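Local atomic coordinates of amino acid ABC transporter, periplasmic amino acid-binding protein (Brucella ovis, PDB entry 4Z9N), a protein that binds glutathione and, as a periplasmic solute-binding protein, probably delivers it or related amino acid compounds to an ABC transporter. Residues R73-Q78 / R95-L101; L85-W91 / K210-T216; G105-Y109 / G320-G324. All coordinates share one frame; numbering follows the deposited sequence.

Interaction 1 of 3, residues R73-Q78 / R95-L101; sequences RFTALQ and RDTSLGL. With NA (sodium ion), chain K; GSH (glutathione), chain U; EDO (1,2-ethanediol), chain V.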
loop_
_atom_site.group_PDB
_atom_site.type_symbol
_atom_site.label_atom_id
_atom_site.label_comp_id
_atom_site.label_asym_id
_atom_site.label_seq_id
_atom_site.Cartn_x
_atom_site.Cartn_y
_atom_site.Cartn_z
ATOM N N ARG D 73 -12.912 -0.041 20.040
ATOM C CA ARG D 73 -13.037 -0.078 18.577
ATOM C C ARG D 73 -12.741 -1.456 17.966
ATOM O O ARG D 73 -13.432 -1.890 17.039
ATOM C CB ARG D 73 -12.128 0.981 17.937
ATOM C CG ARG D 73 -10.656 0.901 18.388
ATOM C CD ARG D 73 -9.789 2.012 17.784
ATOM N NE ARG D 73 -8.583 2.208 18.598
ATOM C CZ ARG D 73 -7.450 2.772 18.179
ATOM N NH1 ARG D 73 -7.312 3.181 16.919
ATOM N NH2 ARG D 73 -6.439 2.907 19.030
ATOM N N PHE D 74 -11.724 -2.159 18.462
ATOM C CA PHE D 74 -11.390 -3.435 17.821
ATOM C C PHE D 74 -12.421 -4.520 18.193
ATOM O O PHE D 74 -12.785 -5.343 17.352
ATOM C CB PHE D 74 -9.960 -3.862 18.181
ATOM C CG PHE D 74 -8.928 -2.866 17.754
ATOM C CD1 PHE D 74 -8.728 -2.599 16.406
ATOM C CD2 PHE D 74 -8.220 -2.137 18.706
ATOM C CE1 PHE D 74 -7.794 -1.655 15.991
ATOM C CE2 PHE D 74 -7.283 -1.192 18.320
ATOM C CZ PHE D 74 -7.065 -0.940 16.957
ATOM N N THR D 75 -12.888 -4.494 19.440
ATOM C CA THR D 75 -13.866 -5.466 19.919
ATOM C C THR D 75 -15.148 -5.375 19.092
ATOM O O THR D 75 -15.725 -6.390 18.703
ATOM C CB THR D 75 -14.200 -5.249 21.407
ATOM O OG1 THR D 75 -12.991 -5.291 22.176
ATOM C CG2 THR D 75 -15.151 -6.327 21.902
ATOM N N ALA D 76 -15.563 -4.142 18.816
ATOM C CA ALA D 76 -16.777 -3.877 18.045
ATOM C C ALA D 76 -16.687 -4.500 16.653
ATOM O O ALA D 76 -17.676 -4.993 16.129
ATOM C CB ALA D 76 -17.028 -2.374 17.933
ATOM N N LEU D 77 -15.498 -4.482 16.054
ATOM C CA LEU D 77 -15.327 -5.076 14.734
ATOM C C LEU D 77 -15.220 -6.603 14.838
ATOM O O LEU D 77 -15.826 -7.331 14.049
ATOM C CB LEU D 77 -14.097 -4.492 14.036
ATOM C CG LEU D 77 -13.754 -4.974 12.619
ATOM C CD1 LEU D 77 -14.893 -4.700 11.634
ATOM C CD2 LEU D 77 -12.464 -4.319 12.129
ATOM N N GLN D 78 -14.464 -7.087 15.822
ATOM C CA GLN D 78 -14.286 -8.530 15.996
ATOM C C GLN D 78 -15.603 -9.231 16.262
ATOM O O GLN D 78 -15.810 -10.361 15.833
ATOM C CB GLN D 78 -13.322 -8.822 17.150
ATOM C CG GLN D 78 -11.886 -8.408 16.901
ATOM C CD GLN D 78 -11.047 -8.500 18.173
ATOM O OE1 GLN D 78 -9.883 -8.910 18.146
ATOM N NE2 GLN D 78 -11.647 -8.137 19.294
ATOM N N ARG D 95 -1.631 -5.367 15.195
ATOM C CA ARG D 95 -3.058 -5.286 14.893
ATOM C C ARG D 95 -3.407 -6.151 13.674
ATOM O O ARG D 95 -4.555 -6.560 13.503
ATOM C CB ARG D 95 -3.474 -3.830 14.693
ATOM C CG ARG D 95 -3.345 -3.036 15.982
ATOM C CD ARG D 95 -3.530 -1.543 15.719
ATOM N NE ARG D 95 -3.550 -0.794 16.973
ATOM C CZ ARG D 95 -3.727 0.527 17.037
ATOM N NH1 ARG D 95 -3.883 1.222 15.919
ATOM N NH2 ARG D 95 -3.749 1.146 18.209
ATOM N N ASP D 96 -2.399 -6.476 12.868
ATOM C CA ASP D 96 -2.577 -7.275 11.648
ATOM C C ASP D 96 -2.506 -8.777 11.961
ATOM O O ASP D 96 -3.112 -9.609 11.276
ATOM C CB ASP D 96 -1.487 -6.881 10.627
ATOM C CG ASP D 96 -1.885 -7.116 9.167
ATOM O OD1 ASP D 96 -3.017 -7.565 8.859
ATOM O OD2 ASP D 96 -1.036 -6.783 8.302
ATOM N N THR D 97 -1.779 -9.131 13.016
ATOM C CA THR D 97 -1.484 -10.540 13.273
ATOM C C THR D 97 -2.195 -11.143 14.476
ATOM O O THR D 97 -2.384 -12.349 14.534
ATOM C CB THR D 97 0.013 -10.759 13.521
ATOM O OG1 THR D 97 0.429 -9.958 14.635
ATOM C CG2 THR D 97 0.803 -10.368 12.290
ATOM N N SER D 98 -2.543 -10.312 15.449
ATOM C CA SER D 98 -3.031 -10.818 16.729
ATOM C C SER D 98 -4.512 -10.571 17.021
ATOM O O SER D 98 -5.010 -11.001 18.066
ATOM C CB SER D 98 -2.187 -10.227 17.870
ATOM O OG SER D 98 -2.477 -8.848 18.085
ATOM N N LEU D 99 -5.231 -9.920 16.116
ATOM C CA LEU D 99 -6.617 -9.534 16.404
ATOM C C LEU D 99 -7.651 -10.169 15.475
ATOM O O LEU D 99 -8.849 -9.943 15.639
ATOM C CB LEU D 99 -6.750 -8.007 16.340
ATOM C CG LEU D 99 -5.904 -7.212 17.333
ATOM C CD1 LEU D 99 -6.107 -5.720 17.100
ATOM C CD2 LEU D 99 -6.260 -7.592 18.771
ATOM N N GLY D 100 -7.197 -10.969 14.511
ATOM C CA GLY D 100 -8.099 -11.535 13.526
ATOM C C GLY D 100 -8.619 -10.474 12.563
ATOM O O GLY D 100 -9.730 -10.597 12.020
ATOM N N LEU D 101 -7.812 -9.442 12.351
ATOM C CA LEU D 101 -8.198 -8.325 11.489
ATOM C C LEU D 101 -7.252 -8.163 10.297
ATOM O O LEU D 101 -6.089 -8.577 10.339
ATOM C CB LEU D 101 -8.244 -7.019 12.289
ATOM C CG LEU D 101 -9.157 -6.984 13.527
ATOM C CD1 LEU D 101 -9.116 -5.604 14.174
ATOM C CD2 LEU D 101 -10.601 -7.403 13.195
HETATM NA NA NA K . -4.107 -9.733 9.186
HETATM N N1 GSH U . -3.922 6.413 15.373
HETATM C CA1 GSH U . -3.724 6.109 16.791
HETATM C C1 GSH U . -4.100 4.649 17.030
HETATM O O11 GSH U . -3.866 4.132 18.157
HETATM O O12 GSH U . -4.646 3.964 16.121
HETATM C CB1 GSH U . -4.604 6.985 17.698
HETATM C CG1 GSH U . -6.084 6.746 17.339
HETATM C CD1 GSH U . -6.959 7.410 18.397
HETATM O OE1 GSH U . -7.773 6.796 19.014
HETATM N N2 GSH U . -6.783 8.823 18.628
HETATM C CA2 GSH U . -7.600 9.446 19.653
HETATM C C2 GSH U . -9.099 9.375 19.323
HETATM O O2 GSH U . -9.527 9.173 18.233
HETATM C CB2 GSH U . -7.104 10.867 19.943
HETATM S SG2 GSH U . -7.441 12.008 18.573
HETATM N N3 GSH U . -10.010 9.518 20.439
HETATM C CA3 GSH U . -11.429 9.456 20.216
HETATM C C3 GSH U . -12.026 8.438 21.188
HETATM O O31 GSH U . -13.276 8.402 21.330
HETATM O O32 GSH U . -11.280 7.634 21.827
HETATM C C1 EDO V . -1.613 0.027 20.673
HETATM O O1 EDO V . -3.030 0.172 20.838
HETATM C C2 EDO V . -1.238 -1.424 20.397
HETATM O O2 EDO V . -1.995 -1.958 19.303
#

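Interaction 2 of 3, residues L85-W91 / K210-T216; sequences LIRNTTW and KEPFGLT. With GSH (glutathione), chain U.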
loop_
_atom_site.group_PDB
_atom_site.type_symbol
_atom_site.label_atom_id
_atom_site.label_comp_id
_atom_site.label_asym_id
_atom_site.label_seq_id
_atom_site.Cartn_x
_atom_site.Cartn_y
_atom_site.Cartn_z
ATOM N N LEU D 85 -14.294 -0.685 10.191
ATOM C CA LEU D 85 -13.809 0.322 11.122
ATOM C C LEU D 85 -12.982 1.338 10.361
ATOM O O LEU D 85 -11.939 1.001 9.813
ATOM C CB LEU D 85 -12.972 -0.318 12.233
ATOM C CG LEU D 85 -12.339 0.635 13.245
ATOM C CD1 LEU D 85 -13.413 1.264 14.164
ATOM C CD2 LEU D 85 -11.295 -0.124 14.094
ATOM N N ILE D 86 -13.469 2.569 10.298
ATOM C CA ILE D 86 -12.767 3.631 9.595
ATOM C C ILE D 86 -12.687 4.767 10.588
ATOM O O ILE D 86 -13.626 5.526 10.739
ATOM C CB ILE D 86 -13.472 4.024 8.303
ATOM C CG1 ILE D 86 -13.664 2.781 7.439
ATOM C CG2 ILE D 86 -12.613 5.046 7.529
ATOM C CD1 ILE D 86 -14.390 3.020 6.125
ATOM N N ARG D 87 -11.571 4.848 11.302
ATOM C CA ARG D 87 -11.535 5.658 12.509
ATOM C C ARG D 87 -10.102 5.947 12.930
ATOM O O ARG D 87 -9.683 5.526 14.006
ATOM C CB ARG D 87 -12.308 4.935 13.633
ATOM C CG ARG D 87 -12.406 5.674 14.979
ATOM C CD ARG D 87 -12.310 4.690 16.127
ATOM N NE ARG D 87 -12.120 5.331 17.431
ATOM C CZ ARG D 87 -10.949 5.803 17.860
ATOM N NH1 ARG D 87 -9.881 5.754 17.071
ATOM N NH2 ARG D 87 -10.857 6.355 19.068
ATOM N N ASN D 88 -9.371 6.679 12.085
ATOM C CA ASN D 88 -8.014 7.155 12.399
ATOM C C ASN D 88 -7.214 6.105 13.170
ATOM O O ASN D 88 -6.554 6.411 14.156
ATOM C CB ASN D 88 -8.047 8.521 13.179
ATOM C CG ASN D 88 -8.973 8.528 14.426
ATOM O OD1 ASN D 88 -10.201 8.389 14.326
ATOM N ND2 ASN D 88 -8.376 8.764 15.603
ATOM N N THR D 89 -7.276 4.871 12.675
ATOM C CA THR D 89 -6.722 3.704 13.349
ATOM C C THR D 89 -5.476 3.196 12.627
ATOM O O THR D 89 -5.524 2.794 11.461
ATOM C CB THR D 89 -7.770 2.584 13.443
ATOM O OG1 THR D 89 -8.797 2.936 14.392
ATOM C CG2 THR D 89 -7.119 1.275 13.820
ATOM N N THR D 90 -4.351 3.219 13.329
ATOM C CA THR D 90 -3.070 2.915 12.701
ATOM C C THR D 90 -2.906 1.424 12.374
ATOM O O THR D 90 -3.152 0.558 13.206
ATOM C CB THR D 90 -1.918 3.387 13.606
ATOM O OG1 THR D 90 -2.020 4.804 13.791
ATOM C CG2 THR D 90 -0.563 3.039 12.985
ATOM N N TRP D 91 -2.528 1.141 11.133
ATOM C CA TRP D 91 -2.102 -0.200 10.718
ATOM C C TRP D 91 -0.733 -0.515 11.318
ATOM O O TRP D 91 0.249 0.167 11.012
ATOM C CB TRP D 91 -2.024 -0.263 9.194
ATOM C CG TRP D 91 -1.818 -1.621 8.564
ATOM C CD1 TRP D 91 -1.411 -2.797 9.156
ATOM C CD2 TRP D 91 -2.027 -1.910 7.194
ATOM N NE1 TRP D 91 -1.380 -3.813 8.208
ATOM C CE2 TRP D 91 -1.739 -3.275 6.995
ATOM C CE3 TRP D 91 -2.434 -1.136 6.101
ATOM C CZ2 TRP D 91 -1.857 -3.877 5.751
ATOM C CZ3 TRP D 91 -2.543 -1.735 4.871
ATOM C CH2 TRP D 91 -2.270 -3.096 4.705
ATOM N N LYS D 210 5.380 6.642 12.488
ATOM C CA LYS D 210 4.538 6.432 11.319
ATOM C C LYS D 210 3.153 5.994 11.779
ATOM O O LYS D 210 3.024 5.048 12.569
ATOM C CB LYS D 210 5.146 5.370 10.397
ATOM C CG LYS D 210 6.412 5.837 9.689
ATOM C CD LYS D 210 6.995 4.721 8.819
ATOM C CE LYS D 210 7.711 3.694 9.687
ATOM N NZ LYS D 210 8.513 2.766 8.784
ATOM N N GLU D 211 2.116 6.680 11.301
ATOM C CA GLU D 211 0.746 6.331 11.679
ATOM C C GLU D 211 -0.142 6.257 10.442
ATOM O O GLU D 211 -0.904 7.181 10.135
ATOM C CB GLU D 211 0.159 7.341 12.683
ATOM C CG GLU D 211 1.033 7.621 13.886
ATOM C CD GLU D 211 0.891 6.626 15.040
ATOM O OE1 GLU D 211 0.038 5.709 14.996
ATOM O OE2 GLU D 211 1.661 6.786 16.019
ATOM N N PRO D 212 -0.023 5.158 9.690
ATOM C CA PRO D 212 -0.900 4.991 8.530
ATOM C C PRO D 212 -2.318 4.569 8.951
ATOM O O PRO D 212 -2.508 3.486 9.519
ATOM C CB PRO D 212 -0.178 3.905 7.710
ATOM C CG PRO D 212 0.572 3.086 8.770
ATOM C CD PRO D 212 1.026 4.128 9.772
ATOM N N PHE D 213 -3.306 5.428 8.692
ATOM C CA PHE D 213 -4.698 5.138 9.073
ATOM C C PHE D 213 -5.246 4.080 8.125
ATOM O O PHE D 213 -5.216 4.281 6.907
ATOM C CB PHE D 213 -5.578 6.394 8.996
ATOM C CG PHE D 213 -5.219 7.468 9.993
ATOM C CD1 PHE D 213 -4.210 7.266 10.932
ATOM C CD2 PHE D 213 -5.908 8.678 9.997
ATOM C CE1 PHE D 213 -3.874 8.270 11.854
ATOM C CE2 PHE D 213 -5.582 9.697 10.909
ATOM C CZ PHE D 213 -4.570 9.475 11.856
ATOM N N GLY D 214 -5.745 2.974 8.669
ATOM C CA GLY D 214 -6.155 1.842 7.844
ATOM C C GLY D 214 -7.638 1.554 7.827
ATOM O O GLY D 214 -8.332 1.776 8.803
ATOM N N LEU D 215 -8.124 1.115 6.669
ATOM C CA LEU D 215 -9.494 0.657 6.511
ATOM C C LEU D 215 -9.574 -0.755 7.055
ATOM O O LEU D 215 -9.056 -1.691 6.445
ATOM C CB LEU D 215 -9.895 0.713 5.037
ATOM C CG LEU D 215 -9.657 2.102 4.433
ATOM C CD1 LEU D 215 -9.931 2.082 2.952
ATOM C CD2 LEU D 215 -10.508 3.161 5.129
ATOM N N THR D 216 -10.205 -0.914 8.213
ATOM C CA THR D 216 -9.984 -2.117 9.011
ATOM C C THR D 216 -11.174 -3.065 8.919
ATOM O O THR D 216 -12.301 -2.642 9.104
ATOM C CB THR D 216 -9.710 -1.718 10.468
ATOM O OG1 THR D 216 -8.682 -0.716 10.472
ATOM C CG2 THR D 216 -9.254 -2.920 11.298
HETATM N N1 GSH U . -3.922 6.413 15.373
HETATM C CA1 GSH U . -3.724 6.109 16.791
HETATM C C1 GSH U . -4.100 4.649 17.030
HETATM O O11 GSH U . -3.866 4.132 18.157
HETATM O O12 GSH U . -4.646 3.964 16.121
HETATM C CB1 GSH U . -4.604 6.985 17.698
HETATM C CG1 GSH U . -6.084 6.746 17.339
HETATM C CD1 GSH U . -6.959 7.410 18.397
HETATM O OE1 GSH U . -7.773 6.796 19.014
HETATM N N2 GSH U . -6.783 8.823 18.628
HETATM C CA2 GSH U . -7.600 9.446 19.653
HETATM C C2 GSH U . -9.099 9.375 19.323
HETATM O O2 GSH U . -9.527 9.173 18.233
HETATM C CB2 GSH U . -7.104 10.867 19.943
HETATM S SG2 GSH U . -7.441 12.008 18.573
HETATM N N3 GSH U . -10.010 9.518 20.439
HETATM C CA3 GSH U . -11.429 9.456 20.216
HETATM C C3 GSH U . -12.026 8.438 21.188
HETATM O O31 GSH U . -13.276 8.402 21.330
HETATM O O32 GSH U . -11.280 7.634 21.827
HETATM O O HOH W 1 -9.000 3.998 10.340
#

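Interaction 3 of 3, residues G105-Y109 / G320-G324; sequences GINYY and GLQYG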
loop_
_atom_site.group_PDB
_atom_site.type_symbol
_atom_site.label_atom_id
_atom_site.label_comp_id
_atom_site.label_asym_id
_atom_site.label_seq_id
_atom_site.Cartn_x
_atom_site.Cartn_y
_atom_site.Cartn_z
ATOM N N GLY D 105 -6.550 -0.953 3.061
ATOM C CA GLY D 105 -5.944 0.217 2.440
ATOM C C GLY D 105 -5.620 1.259 3.499
ATOM O O GLY D 105 -6.022 1.113 4.648
ATOM N N ILE D 106 -4.883 2.290 3.096
ATOM C CA ILE D 106 -4.462 3.364 3.977
ATOM C C ILE D 106 -5.077 4.646 3.425
ATOM O O ILE D 106 -4.684 5.103 2.364
ATOM C CB ILE D 106 -2.927 3.465 4.057
ATOM C CG1 ILE D 106 -2.332 2.256 4.797
ATOM C CG2 ILE D 106 -2.500 4.771 4.735
ATOM C CD1 ILE D 106 -0.855 2.027 4.458
ATOM N N ASN D 107 -6.058 5.209 4.120
ATOM C CA ASN D 107 -6.705 6.382 3.551
ATOM C C ASN D 107 -6.053 7.684 4.018
ATOM O O ASN D 107 -6.354 8.743 3.493
ATOM C CB ASN D 107 -8.224 6.365 3.835
ATOM C CG ASN D 107 -8.590 6.532 5.302
ATOM O OD1 ASN D 107 -7.810 6.266 6.221
ATOM N ND2 ASN D 107 -9.834 6.940 5.526
ATOM N N TYR D 108 -5.128 7.606 4.970
ATOM C CA TYR D 108 -4.438 8.814 5.394
ATOM C C TYR D 108 -3.139 8.424 6.088
ATOM O O TYR D 108 -3.179 7.751 7.110
ATOM C CB TYR D 108 -5.326 9.651 6.336
ATOM C CG TYR D 108 -4.743 11.012 6.632
ATOM C CD1 TYR D 108 -3.797 11.180 7.634
ATOM C CD2 TYR D 108 -5.109 12.119 5.882
ATOM C CE1 TYR D 108 -3.239 12.411 7.888
ATOM C CE2 TYR D 108 -4.558 13.355 6.124
ATOM C CZ TYR D 108 -3.621 13.491 7.127
ATOM O OH TYR D 108 -3.058 14.717 7.365
ATOM N N TYR D 109 -1.999 8.824 5.513
ATOM C CA TYR D 109 -0.700 8.627 6.168
ATOM C C TYR D 109 -0.469 9.756 7.152
ATOM O O TYR D 109 -0.434 10.903 6.753
ATOM C CB TYR D 109 0.446 8.599 5.159
ATOM C CG TYR D 109 0.387 7.446 4.180
ATOM C CD1 TYR D 109 -0.352 7.552 3.014
ATOM C CD2 TYR D 109 1.058 6.256 4.428
ATOM C CE1 TYR D 109 -0.417 6.506 2.106
ATOM C CE2 TYR D 109 1.000 5.203 3.531
ATOM C CZ TYR D 109 0.255 5.337 2.376
ATOM O OH TYR D 109 0.202 4.299 1.473
ATOM N N GLY D 320 3.213 12.796 -3.530
ATOM C CA GLY D 320 2.754 12.103 -2.347
ATOM C C GLY D 320 2.879 10.592 -2.415
ATOM O O GLY D 320 3.587 10.060 -3.269
ATOM N N LEU D 321 2.173 9.914 -1.514
ATOM C CA LEU D 321 2.227 8.452 -1.387
ATOM C C LEU D 321 0.958 7.747 -1.869
ATOM O O LEU D 321 0.914 6.505 -1.937
ATOM C CB LEU D 321 2.471 8.060 0.079
ATOM C CG LEU D 321 3.727 8.606 0.750
ATOM C CD1 LEU D 321 3.825 8.118 2.208
ATOM C CD2 LEU D 321 4.982 8.179 -0.044
ATOM N N GLN D 322 -0.089 8.507 -2.190
ATOM C CA GLN D 322 -1.373 7.857 -2.444
ATOM C C GLN D 322 -1.432 7.355 -3.866
ATOM O O GLN D 322 -1.400 8.133 -4.827
ATOM C CB GLN D 322 -2.555 8.793 -2.142
ATOM C CG GLN D 322 -2.755 9.075 -0.651
ATOM C CD GLN D 322 -3.398 7.902 0.085
ATOM O OE1 GLN D 322 -3.712 6.871 -0.510
ATOM N NE2 GLN D 322 -3.577 8.054 1.391
ATOM N N TYR D 323 -1.519 6.037 -3.994
ATOM C CA TYR D 323 -1.366 5.383 -5.297
ATOM C C TYR D 323 -2.548 4.479 -5.573
ATOM O O TYR D 323 -2.728 3.471 -4.905
ATOM C CB TYR D 323 -0.054 4.596 -5.311
ATOM C CG TYR D 323 0.331 3.880 -6.598
ATOM C CD1 TYR D 323 -0.113 2.579 -6.848
ATOM C CD2 TYR D 323 1.213 4.465 -7.513
ATOM C CE1 TYR D 323 0.266 1.906 -7.999
ATOM C CE2 TYR D 323 1.614 3.783 -8.668
ATOM C CZ TYR D 323 1.133 2.510 -8.896
ATOM O OH TYR D 323 1.533 1.827 -10.016
ATOM N N GLY D 324 -3.379 4.852 -6.538
ATOM C CA GLY D 324 -4.533 4.031 -6.856
ATOM C C GLY D 324 -4.095 2.832 -7.676
ATOM O O GLY D 324 -3.539 2.975 -8.760
HETATM O O HOH W 2 -2.516 4.243 0.044
#

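Interaction 1 of 3, residues R73-Q78 / R95-L101
At the anion-binding end of the glutathione pocket, R73 of helix 73-78 and R95 of helix 93-97 converge on the alpha-carboxylate of the gamma-glutamyl group. Each gives paired, nearly straight N-H...O hydrogen bonds: R73 NH1 and R95 NH1 both reach glutathione O12 at 2.9 Å, while both NH2 groups bind O11. The guanidinium planes stand 76° apart, with the carboxylate carbon in the plane of each. Although NH2 of R73 and NH2 of R95 are only 3.3 Å apart, the shared carboxylate between them probably offsets the closeness of their charges; R73 NE is also bonded to A70 O. Such arginine recognition of an amino acid carboxylate is familiar from the family 3 solute-binding fold. R95, extended beyond CG, runs past the F74 ring, whose CZ lies over one guanidinium face, 3.5 Å from R95 NE. That ring is sandwiched between R73 CG on one face and L99 CD1 on the other, the methyl 4.3 Å from the ring centroid in a CH-pi contact. Deeper in, L101 splits its methyls, CD1 meeting F74 CD1 and CD2 meeting L77 CD2 at 3.8 Å. The carbonyl oxygen of L101 and both O and OD1 of D96 coordinate sodium, together with D102, Q219 and D226 of the second subunit.

Interaction 2 of 3, residues L85-W91 / K210-T216
T90 and F213 lie at the tightest point of the contact between the pocket loop after strand 84-85 and strand 211-218. Here T89 O accepts from G214 N at 2.8 Å and P212 O from W91 N at 2.8 Å, the latter almost in line with the carbonyl. The F213 ring takes N88 CA over one face, 3.7 Å from its centroid, in a CH-pi contact, with N88 CB close to F213 CE2. Setting OG1 anti to the carbonyl carbon (chi1 -61°), T90 donates it to the anti lone pair of E211 OE1 at 2.6 Å and accepts glutathione N1 with the same oxygen. N88 O also accepts from N1, and T90 N points straight at glutathione O12. Further along, where the register shifts, direct pairing gives way to a water between the backbones: it accepts from R87 N and T89 N and donates to G214 O at 2.8 Å. Beyond it the chains rejoin as an antiparallel pair, L85 N to T216 O and T216 N to L85 O, both 3.0 Å. I86 CG2 meets L215 CD2 at 3.7 Å, the two side chains crossing at a slant, and both rest on helix 44-57. On the other flank L85 and T216 pack against L77 of helix 73-78, while strand 101-117 borders strand 211-218 and meets W91 through a ring stack with F103.

Interaction 3 of 3, residues G105-Y109 / G320-G324
Y109 and L321 pack where strand 101-117, one of the strands paired in the mixed sheet of the periplasmic binding fold, meets the C-terminal loop following helix 292-299. The strand turns a corner at N107, whose ND2 is held by D45, and this bend brings I106 and Y109 to the same loop. Apolar contact centres on the Y109 ring. L321 CD1 sits over one face, 4.0 Å from the centroid and 13° from the normal, in a CH-pi contact, and L321 CB lies 3.9 Å from Y109 CE1. The opposite face is filled from within the strand by I106 CG2, 3.5 Å above the ring plane and over its centre, so the aromatic group is gripped from both sides. At the dimer interface Y323 of the second subunit makes an edge-to-face stack with the same ring. Polar contact belongs to Q322. Its chain bends at chi2 (-76°), carrying the amide back to the strand, where NE2 donates to I106 O at 3.3 Å, a long bond with the acceptor close to the amide plane. NE2 is also bonded to N313 OD1, and its amide lies tilted by 59° to the neighbouring tyrosine ring. A water joins the two side chains, hydrogen-bonded to Q322 OE1 at 2.9 Å and to Y109 OH at 3.1 Å.

How the interactions relate
Interactions 1 and 2, with centres about 12 Å apart, build adjoining walls of the glutathione pocket. R95 NH1 probably bonds T90 O, and R73 NH1 probably bonds T89 OG1, each at 2.9 Å, so the loop 85-91 probably helps orient the arginines that hold the carboxylate. Interaction 3 lies farther out, its centre about 11 Å from that of interaction 2 and 21 Å from that of interaction 1, and reaches the pocket through the sheet: F213 N to Y108 O (2.8 Å) and L215 N to G105 O (2.9 Å) tie strand 211-218 to strand 101-117. All three contacts also touch the second subunit, interaction 1 through the sodium site.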